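Local coordinates for copper chaperone PCu(A)C (Methylosinus trichosporium OB3b, PDB 6P1F), which binds copper through a histidine brace and probably serves as a copper chaperone in a methane-oxidizing bacterium, at residues Arg24-Met29 with His83-Asp88; Tyr3-Ile8 with Leu103-Ala108; Lys45-Arg50 with Ile89-Pro94. All coordinates share one frame; numbering follows the deposited sequence.

The three contacts belong to one copper chaperone domain of beta strands and loops, without helices. Contact 1 holds H83 and E85, which bind zinc in another structure of this protein; no metal sits there in this model. Its M29 side chain is about 7 Å from that of H12, a copper ligand seen in a structure of this protein; no copper is bound here. Contact 3 is about 11 Å from contact 1, centre to centre. A salt bridge from R50 NE to D88 OD2 (2.7 Å) joins the two. Contact 2 lies about 19 Å from contact 1, between centres, on the opposite side of the chain's centre. M29 SD meets L103 CD1 between them (4.0 Å).

Contact 1 of 3, residues Arg24-Met29 with His83-Asp88; sequences RAQLYM and HVELVD
Q26 has CG anti to its carbonyl carbon (chi1 -66°), and H83 has CG between its backbone N and carbonyl carbon. From CG the Q26 chain runs on extended (chi2 -163°), and its amide lies over one face of the H83 ring. The two residues lie on neighbouring antiparallel strands of the domain's beta sheet. Amide and ring are stacked, their planes 14° apart, with Q26 CD 3.4 Å from H83 CD2. Y28 OH donates to Q26 OE1 (2.7 Å), which helps fix the amide's rotation. An alanine at Q26 would probably take the stacked amide from this ring face and leave the Y28 hydroxyl without this acceptor. H83 ND1 is hydrogen-bonded to G81 O, and the H55 ring also stacks on H83. H83, H55 and E85 are zinc ligands in another structure of this protein. On the other sheet face, L27 CD2 packs on V84 CG2 at 3.8 Å, side chains pointing the same way. Backbone bonds pair L27 with V84 and A25 with L86. V87 lies over one face of the R24 guanidinium. E85 OE1 comes to the edge of that group and forms a salt bridge with R24 NH1 at 2.8 Å.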
loop_
_atom_site.group_PDB
_atom_site.type_symbol
_atom_site.label_atom_id
_atom_site.label_comp_id
_atom_site.label_asym_id
_atom_site.label_seq_id
_atom_site.Cartn_x
_atom_site.Cartn_y
_atom_site.Cartn_z
ATOM N N ARG A 24 8.926 -7.031 9.172
ATOM C CA ARG A 24 7.916 -6.002 8.918
ATOM C C ARG A 24 8.525 -4.945 8.029
ATOM O O ARG A 24 9.729 -4.732 8.081
ATOM C CB ARG A 24 7.440 -5.323 10.201
ATOM C CG ARG A 24 6.368 -6.043 10.942
ATOM C CD ARG A 24 5.899 -5.228 12.141
ATOM N NE ARG A 24 4.779 -5.901 12.790
ATOM C CZ ARG A 24 3.570 -5.377 12.926
ATOM N NH1 ARG A 24 3.323 -4.149 12.484
ATOM N NH2 ARG A 24 2.617 -6.077 13.507
ATOM N N ALA A 25 7.708 -4.286 7.228
ATOM C CA ALA A 25 8.236 -3.192 6.407
ATOM C C ALA A 25 7.105 -2.243 6.086
ATOM O O ALA A 25 5.936 -2.621 6.185
ATOM C CB ALA A 25 8.869 -3.746 5.119
ATOM N N GLN A 26 7.433 -1.014 5.709
ATOM C CA GLN A 26 6.391 -0.036 5.408
ATOM C C GLN A 26 6.283 0.157 3.918
ATOM O O GLN A 26 7.278 0.203 3.224
ATOM C CB GLN A 26 6.669 1.282 6.091
ATOM C CG GLN A 26 6.594 1.151 7.601
ATOM C CD GLN A 26 6.457 2.476 8.316
ATOM O OE1 GLN A 26 6.560 3.560 7.717
ATOM N NE2 GLN A 26 6.207 2.398 9.628
ATOM N N LEU A 27 5.040 0.243 3.455
ATOM C CA LEU A 27 4.718 0.464 2.059
ATOM C C LEU A 27 3.983 1.803 1.933
ATOM O O LEU A 27 3.220 2.183 2.800
ATOM C CB LEU A 27 3.862 -0.680 1.524
ATOM C CG LEU A 27 3.365 -0.544 0.079
ATOM C CD1 LEU A 27 3.391 -1.887 -0.672
ATOM C CD2 LEU A 27 2.006 0.090 0.073
ATOM N N TYR A 28 4.240 2.528 0.839
ATOM C CA TYR A 28 3.646 3.823 0.631
ATOM C C TYR A 28 3.097 3.937 -0.774
ATOM O O TYR A 28 3.781 3.586 -1.715
ATOM C CB TYR A 28 4.683 4.928 0.845
ATOM C CG TYR A 28 5.526 4.735 2.077
ATOM C CD1 TYR A 28 5.072 5.158 3.327
ATOM C CD2 TYR A 28 6.760 4.112 1.987
ATOM C CE1 TYR A 28 5.867 4.982 4.452
ATOM C CE2 TYR A 28 7.557 3.944 3.091
ATOM C CZ TYR A 28 7.096 4.389 4.328
ATOM O OH TYR A 28 7.853 4.242 5.468
ATOM N N MET A 29 1.856 4.365 -0.914
ATOM C CA MET A 29 1.295 4.564 -2.241
ATOM C C MET A 29 0.260 5.657 -2.173
ATOM O O MET A 29 -0.409 5.821 -1.158
ATOM C CB MET A 29 0.650 3.277 -2.763
ATOM C CG MET A 29 -0.429 2.711 -1.823
ATOM S SD MET A 29 -0.962 1.058 -2.404
ATOM C CE MET A 29 -2.042 0.558 -1.041
ATOM N N HIS A 83 0.564 5.248 5.997
ATOM C CA HIS A 83 1.420 4.208 5.428
ATOM C C HIS A 83 0.755 2.877 5.651
ATOM O O HIS A 83 -0.212 2.758 6.428
ATOM C CB HIS A 83 2.819 4.205 6.080
ATOM C CG HIS A 83 2.819 3.839 7.535
ATOM N ND1 HIS A 83 2.564 4.764 8.526
ATOM C CD2 HIS A 83 3.040 2.662 8.154
ATOM C CE1 HIS A 83 2.630 4.161 9.704
ATOM N NE2 HIS A 83 2.931 2.898 9.513
ATOM N N VAL A 84 1.277 1.875 4.967
ATOM C CA VAL A 84 0.863 0.510 5.174
ATOM C C VAL A 84 1.977 -0.269 5.852
ATOM O O VAL A 84 3.112 -0.199 5.411
ATOM C CB VAL A 84 0.550 -0.165 3.838
ATOM C CG1 VAL A 84 -0.060 -1.550 4.074
ATOM C CG2 VAL A 84 -0.351 0.718 2.995
ATOM N N GLU A 85 1.671 -1.016 6.905
ATOM C CA GLU A 85 2.664 -1.935 7.441
ATOM C C GLU A 85 2.433 -3.319 6.853
ATOM O O GLU A 85 1.316 -3.823 6.877
ATOM C CB GLU A 85 2.599 -1.997 8.968
ATOM C CG GLU A 85 3.315 -0.851 9.624
ATOM C CD GLU A 85 4.148 -1.313 10.792
ATOM O OE1 GLU A 85 3.577 -1.407 11.897
ATOM O OE2 GLU A 85 5.358 -1.594 10.597
ATOM N N LEU A 86 3.478 -3.893 6.263
ATOM C CA LEU A 86 3.463 -5.283 5.786
ATOM C C LEU A 86 3.945 -6.157 6.919
ATOM O O LEU A 86 5.032 -5.935 7.447
ATOM C CB LEU A 86 4.378 -5.449 4.572
ATOM C CG LEU A 86 4.126 -4.420 3.468
ATOM C CD1 LEU A 86 5.101 -4.644 2.284
ATOM C CD2 LEU A 86 2.673 -4.433 3.022
ATOM N N VAL A 87 3.125 -7.122 7.304
ATOM C CA VAL A 87 3.317 -7.870 8.530
ATOM C C VAL A 87 3.662 -9.322 8.228
ATOM O O VAL A 87 2.983 -9.947 7.404
ATOM C CB VAL A 87 2.024 -7.818 9.380
ATOM C CG1 VAL A 87 2.167 -8.650 10.672
ATOM C CG2 VAL A 87 1.658 -6.366 9.696
ATOM N N ASP A 88 4.659 -9.848 8.935
ATOM C CA ASP A 88 5.110 -11.245 8.788
ATOM C C ASP A 88 5.531 -11.535 7.361
ATOM O O ASP A 88 5.009 -12.417 6.693
ATOM C CB ASP A 88 4.024 -12.224 9.273
ATOM C CG ASP A 88 3.742 -12.086 10.765
ATOM O OD1 ASP A 88 4.589 -11.530 11.504
ATOM O OD2 ASP A 88 2.678 -12.546 11.209
#

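Contact 2 of 3, residues Tyr3-Ile8 with Leu103-Ala108; sequences YAVGKI and LVFEKA
I8 lies across one face of the F105 ring, the two side chains at a slant. Its CG2 methyl does the touching. It is 3.8 Å from the ring centroid and 21° off the ring normal, a CH-pi contact displaced toward the rim. The nearest ring atom is F105 CZ, 3.5 Å from I8 CG2. I8 CG2 is anti to its own backbone N, while CG1 is anti to the carbonyl carbon (chi1 -67°). That torsion sends CG1 to A108, where it meets A108 CB at 3.6 Å. V5 approaches the same ring obliquely through CG1, whose distance to F105 CD2 is 4.4 Å. This branch also touches A108 CB, and the second branch, CG2, lies 3.4 Å from A108 O. V5 and I8 close a type II' beta turn at the hairpin between strands 2-5 and 8-16, with backbone bonds V5 N to I8 O and I8 N to V5 O. G6, with positive phi, sits in this turn; a side chain there would run close against A108 CB. The A108 methyl also meets the backbone, 3.5 Å from V5 O. No hydrogen bond joins the two segments; they meet by van der Waals contact. From outside the two segments, D39 accepts from K107 N through OD1 and from A108 N through OD2, which would hold the bend after strand 98-105. I10 and D39 also touch F105.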
loop_
_atom_site.group_PDB
_atom_site.type_symbol
_atom_site.label_atom_id
_atom_site.label_comp_id
_atom_site.label_asym_id
_atom_site.label_seq_id
_atom_site.Cartn_x
_atom_site.Cartn_y
_atom_site.Cartn_z
ATOM N N TYR A 3 -1.168 2.679 -11.589
ATOM C CA TYR A 3 -2.076 1.570 -11.827
ATOM C C TYR A 3 -3.482 2.106 -11.708
ATOM O O TYR A 3 -3.734 3.027 -10.947
ATOM C CB TYR A 3 -1.847 0.458 -10.786
ATOM C CG TYR A 3 -0.427 -0.051 -10.801
ATOM C CD1 TYR A 3 0.581 0.617 -10.089
ATOM C CD2 TYR A 3 -0.098 -1.202 -11.500
ATOM C CE1 TYR A 3 1.895 0.145 -10.101
ATOM C CE2 TYR A 3 1.203 -1.674 -11.513
ATOM C CZ TYR A 3 2.183 -0.997 -10.815
ATOM O OH TYR A 3 3.475 -1.477 -10.826
ATOM N N ALA A 4 -4.430 1.513 -12.426
ATOM C CA ALA A 4 -5.789 2.034 -12.314
ATOM C C ALA A 4 -6.799 0.925 -12.562
ATOM O O ALA A 4 -6.568 0.024 -13.358
ATOM C CB ALA A 4 -6.004 3.190 -13.284
ATOM N N VAL A 5 -7.907 0.954 -11.843
ATOM C CA VAL A 5 -8.946 -0.032 -12.121
ATOM C C VAL A 5 -10.245 0.694 -11.802
ATOM O O VAL A 5 -10.370 1.343 -10.766
ATOM C CB VAL A 5 -8.784 -1.363 -11.314
ATOM C CG1 VAL A 5 -8.863 -1.140 -9.792
ATOM C CG2 VAL A 5 -9.806 -2.380 -11.788
ATOM N N GLY A 6 -11.206 0.682 -12.722
ATOM C CA GLY A 6 -12.357 1.553 -12.459
ATOM C C GLY A 6 -11.971 3.015 -12.317
ATOM O O GLY A 6 -11.179 3.546 -13.075
ATOM N N LYS A 7 -12.487 3.648 -11.254
ATOM C CA LYS A 7 -12.218 5.045 -10.937
ATOM C C LYS A 7 -11.116 5.184 -9.843
ATOM O O LYS A 7 -10.856 6.283 -9.358
ATOM C CB LYS A 7 -13.529 5.710 -10.475
ATOM C CG LYS A 7 -14.628 5.716 -11.545
ATOM C CD LYS A 7 -14.363 6.823 -12.551
ATOM C CE LYS A 7 -15.669 7.384 -13.101
ATOM N NZ LYS A 7 -16.567 6.309 -13.637
ATOM N N ILE A 8 -10.469 4.070 -9.505
ATOM C CA ILE A 8 -9.342 4.036 -8.575
ATOM C C ILE A 8 -8.019 4.155 -9.300
ATOM O O ILE A 8 -7.820 3.525 -10.340
ATOM C CB ILE A 8 -9.336 2.713 -7.780
ATOM C CG1 ILE A 8 -10.546 2.658 -6.864
ATOM C CG2 ILE A 8 -8.046 2.531 -7.005
ATOM C CD1 ILE A 8 -10.502 3.691 -5.759
ATOM N N LEU A 103 -4.233 -5.622 -5.056
ATOM C CA LEU A 103 -5.144 -4.820 -4.232
ATOM C C LEU A 103 -6.571 -5.167 -4.584
ATOM O O LEU A 103 -6.893 -5.303 -5.755
ATOM C CB LEU A 103 -4.911 -3.345 -4.461
ATOM C CG LEU A 103 -3.461 -2.890 -4.272
ATOM C CD1 LEU A 103 -3.368 -1.350 -4.494
ATOM C CD2 LEU A 103 -2.904 -3.267 -2.920
ATOM N N VAL A 104 -7.431 -5.298 -3.576
ATOM C CA VAL A 104 -8.836 -5.607 -3.830
ATOM C C VAL A 104 -9.699 -4.449 -3.375
ATOM O O VAL A 104 -9.689 -4.114 -2.188
ATOM C CB VAL A 104 -9.273 -6.863 -3.085
ATOM C CG1 VAL A 104 -10.747 -7.205 -3.420
ATOM C CG2 VAL A 104 -8.338 -8.023 -3.440
ATOM N N PHE A 105 -10.400 -3.820 -4.311
ATOM C CA PHE A 105 -11.337 -2.751 -3.984
ATOM C C PHE A 105 -12.753 -3.271 -4.083
ATOM O O PHE A 105 -13.102 -3.993 -5.014
ATOM C CB PHE A 105 -11.138 -1.525 -4.892
ATOM C CG PHE A 105 -9.808 -0.888 -4.720
ATOM C CD1 PHE A 105 -9.656 0.162 -3.832
ATOM C CD2 PHE A 105 -8.695 -1.345 -5.424
ATOM C CE1 PHE A 105 -8.424 0.770 -3.648
ATOM C CE2 PHE A 105 -7.450 -0.757 -5.226
ATOM C CZ PHE A 105 -7.326 0.299 -4.357
ATOM N N GLU A 106 -13.549 -2.966 -3.066
ATOM C CA GLU A 106 -14.923 -3.411 -2.990
ATOM C C GLU A 106 -15.728 -3.085 -4.250
ATOM O O GLU A 106 -16.441 -3.946 -4.768
ATOM C CB GLU A 106 -15.572 -2.761 -1.767
ATOM C CG GLU A 106 -16.983 -3.205 -1.516
ATOM C CD GLU A 106 -17.489 -2.615 -0.217
ATOM O OE1 GLU A 106 -17.918 -1.438 -0.220
ATOM O OE2 GLU A 106 -17.405 -3.314 0.812
ATOM N N LYS A 107 -15.594 -1.871 -4.765
ATOM C CA LYS A 107 -16.360 -1.472 -5.944
ATOM C C LYS A 107 -15.532 -1.650 -7.199
ATOM O O LYS A 107 -15.954 -2.349 -8.144
ATOM C CB LYS A 107 -16.838 -0.027 -5.819
ATOM C CG LYS A 107 -17.681 0.231 -4.583
ATOM C CD LYS A 107 -18.870 -0.725 -4.498
ATOM C CE LYS A 107 -19.760 -0.403 -3.294
ATOM N NZ LYS A 107 -20.981 -1.259 -3.283
ATOM N N ALA A 108 -14.326 -1.093 -7.194
ATOM C CA ALA A 108 -13.542 -1.058 -8.430
ATOM C C ALA A 108 -13.001 -2.419 -8.843
ATOM O O ALA A 108 -12.767 -2.641 -10.041
ATOM C CB ALA A 108 -12.410 -0.084 -8.304
#

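Contact 3 of 3, residues Lys45-Arg50 with Ile89-Pro94; sequences KSADFR and ISKMNP
D48 and K91 bury the most surface here, and their side chains cross at about a right angle. The aliphatic part of K91 passes the D48 carboxylate, with K91 CE 3.1 Å from D48 OD1 and K91 CG also close to that oxygen. The K91 chain bends at its last torsion (chi4 -47°), which places NZ beside A47. NZ donates to A47 O at 3.2 Å from above the carbonyl plane. Its salt bridge to D48 OD1 is long, at 3.7 Å. The other carboxylate oxygen, D48 OD2, accepts from a water at 2.7 Å, and that water accepts from N93 N. The carboxylate thus faces K91 on one oxygen and reaches N93 through water on the other. The D48 backbone carbonyl is gripped as well. S90 N donates to D48 O at 2.7 Å, and S90 OG and K91 N add weak bonds to the same oxygen. F49 contributes apolar contact, its CB packing on I89 CG1 at 3.9 Å. On its own segment, S46 OG accepts from D48 N (2.9 Å), an ST turn that holds the bend leading into D48. The arrangement pins the loop after strand 73-89 to the turn leading into strand 49-55; the two strands are antiparallel neighbours in the PCu(A)C beta sheet.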
loop_
_atom_site.group_PDB
_atom_site.type_symbol
_atom_site.label_atom_id
_atom_site.label_comp_id
_atom_site.label_asym_id
_atom_site.label_seq_id
_atom_site.Cartn_x
_atom_site.Cartn_y
_atom_site.Cartn_z
ATOM N N LYS A 45 -3.310 -8.962 -1.468
ATOM C CA LYS A 45 -2.981 -10.374 -1.582
ATOM C C LYS A 45 -1.536 -10.517 -2.016
ATOM O O LYS A 45 -1.121 -9.940 -2.992
ATOM C CB LYS A 45 -3.907 -11.077 -2.575
ATOM C CG LYS A 45 -5.384 -11.021 -2.162
ATOM C CD LYS A 45 -6.253 -11.854 -3.095
ATOM C CE LYS A 45 -6.113 -11.418 -4.557
ATOM N NZ LYS A 45 -7.064 -12.153 -5.450
ATOM N N SER A 46 -0.772 -11.285 -1.251
ATOM C CA SER A 46 0.600 -11.535 -1.610
ATOM C C SER A 46 1.100 -12.782 -0.925
ATOM O O SER A 46 0.719 -13.062 0.210
ATOM C CB SER A 46 1.490 -10.373 -1.200
ATOM O OG SER A 46 2.841 -10.669 -1.516
ATOM N N ALA A 47 1.984 -13.502 -1.613
ATOM C CA ALA A 47 2.609 -14.669 -1.022
ATOM C C ALA A 47 3.833 -14.240 -0.208
ATOM O O ALA A 47 4.467 -15.070 0.439
ATOM C CB ALA A 47 3.002 -15.671 -2.108
ATOM N N ASP A 48 4.160 -12.949 -0.251
ATOM C CA ASP A 48 5.356 -12.433 0.408
ATOM C C ASP A 48 5.124 -12.183 1.890
ATOM O O ASP A 48 6.077 -12.182 2.653
ATOM C CB ASP A 48 5.847 -11.120 -0.236
ATOM C CG ASP A 48 6.413 -11.311 -1.641
ATOM O OD1 ASP A 48 6.602 -12.465 -2.065
ATOM O OD2 ASP A 48 6.689 -10.293 -2.314
ATOM N N PHE A 49 3.876 -11.951 2.292
ATOM C CA PHE A 49 3.605 -11.547 3.678
ATOM C C PHE A 49 2.212 -11.951 4.104
ATOM O O PHE A 49 1.326 -12.239 3.288
ATOM C CB PHE A 49 3.815 -10.021 3.858
ATOM C CG PHE A 49 3.141 -9.176 2.815
ATOM C CD1 PHE A 49 1.820 -8.787 2.945
ATOM C CD2 PHE A 49 3.852 -8.751 1.690
ATOM C CE1 PHE A 49 1.189 -8.002 1.966
ATOM C CE2 PHE A 49 3.228 -7.958 0.713
ATOM C CZ PHE A 49 1.883 -7.607 0.861
ATOM N N ARG A 50 2.004 -12.026 5.411
ATOM C CA ARG A 50 0.733 -12.516 5.923
ATOM C C ARG A 50 -0.385 -11.502 5.808
ATOM O O ARG A 50 -1.507 -11.828 5.423
ATOM C CB ARG A 50 0.885 -12.920 7.402
ATOM C CG ARG A 50 -0.367 -13.646 7.963
ATOM C CD ARG A 50 -0.500 -13.563 9.509
ATOM N NE ARG A 50 0.656 -14.092 10.232
ATOM C CZ ARG A 50 0.818 -15.372 10.582
ATOM N NH1 ARG A 50 -0.104 -16.284 10.293
ATOM N NH2 ARG A 50 1.910 -15.751 11.231
ATOM N N ILE A 89 6.540 -10.788 6.929
ATOM C CA ILE A 89 7.143 -10.966 5.627
ATOM C C ILE A 89 7.932 -12.269 5.577
ATOM O O ILE A 89 8.803 -12.495 6.419
ATOM C CB ILE A 89 8.037 -9.781 5.297
ATOM C CG1 ILE A 89 7.207 -8.487 5.165
ATOM C CG2 ILE A 89 8.854 -10.055 4.049
ATOM C CD1 ILE A 89 8.087 -7.222 5.221
ATOM N N SER A 90 7.637 -13.131 4.604
ATOM C CA SER A 90 8.418 -14.362 4.483
ATOM C C SER A 90 9.499 -14.219 3.423
ATOM O O SER A 90 10.541 -14.868 3.501
ATOM C CB SER A 90 7.511 -15.560 4.191
ATOM O OG SER A 90 6.578 -15.239 3.178
ATOM N N LYS A 91 9.264 -13.347 2.447
ATOM C CA LYS A 91 10.255 -13.111 1.409
ATOM C C LYS A 91 10.077 -11.720 0.809
ATOM O O LYS A 91 8.960 -11.189 0.751
ATOM C CB LYS A 91 10.156 -14.191 0.321
ATOM C CG LYS A 91 8.839 -14.250 -0.408
ATOM C CD LYS A 91 9.002 -14.932 -1.783
ATOM C CE LYS A 91 7.664 -15.398 -2.355
ATOM N NZ LYS A 91 6.848 -16.136 -1.346
ATOM N N MET A 92 11.177 -11.117 0.386
ATOM C CA MET A 92 11.090 -9.827 -0.279
ATOM C C MET A 92 12.181 -9.729 -1.334
ATOM O O MET A 92 13.331 -10.086 -1.090
ATOM C CB MET A 92 11.202 -8.673 0.738
ATOM C CG MET A 92 10.952 -7.269 0.167
ATOM S SD MET A 92 9.363 -7.051 -0.644
ATOM C CE MET A 92 8.213 -7.288 0.735
ATOM N N ASN A 93 11.820 -9.268 -2.522
ATOM C CA ASN A 93 12.814 -9.106 -3.556
ATOM C C ASN A 93 13.861 -8.063 -3.137
ATOM O O ASN A 93 13.630 -7.248 -2.224
ATOM C CB ASN A 93 12.116 -8.739 -4.893
ATOM C CG ASN A 93 11.491 -9.945 -5.578
ATOM O OD1 ASN A 93 11.951 -11.070 -5.400
ATOM N ND2 ASN A 93 10.420 -9.719 -6.356
ATOM N N PRO A 94 15.029 -8.067 -3.797
ATOM C CA PRO A 94 16.083 -7.107 -3.491
ATOM C C PRO A 94 15.684 -5.677 -3.738
ATOM O O PRO A 94 14.771 -5.386 -4.526
ATOM C CB PRO A 94 17.209 -7.483 -4.473
ATOM C CG PRO A 94 16.964 -8.876 -4.825
ATOM C CD PRO A 94 15.480 -9.094 -4.760
HETATM O O HOH W 1 9.031 -9.513 -3.490
#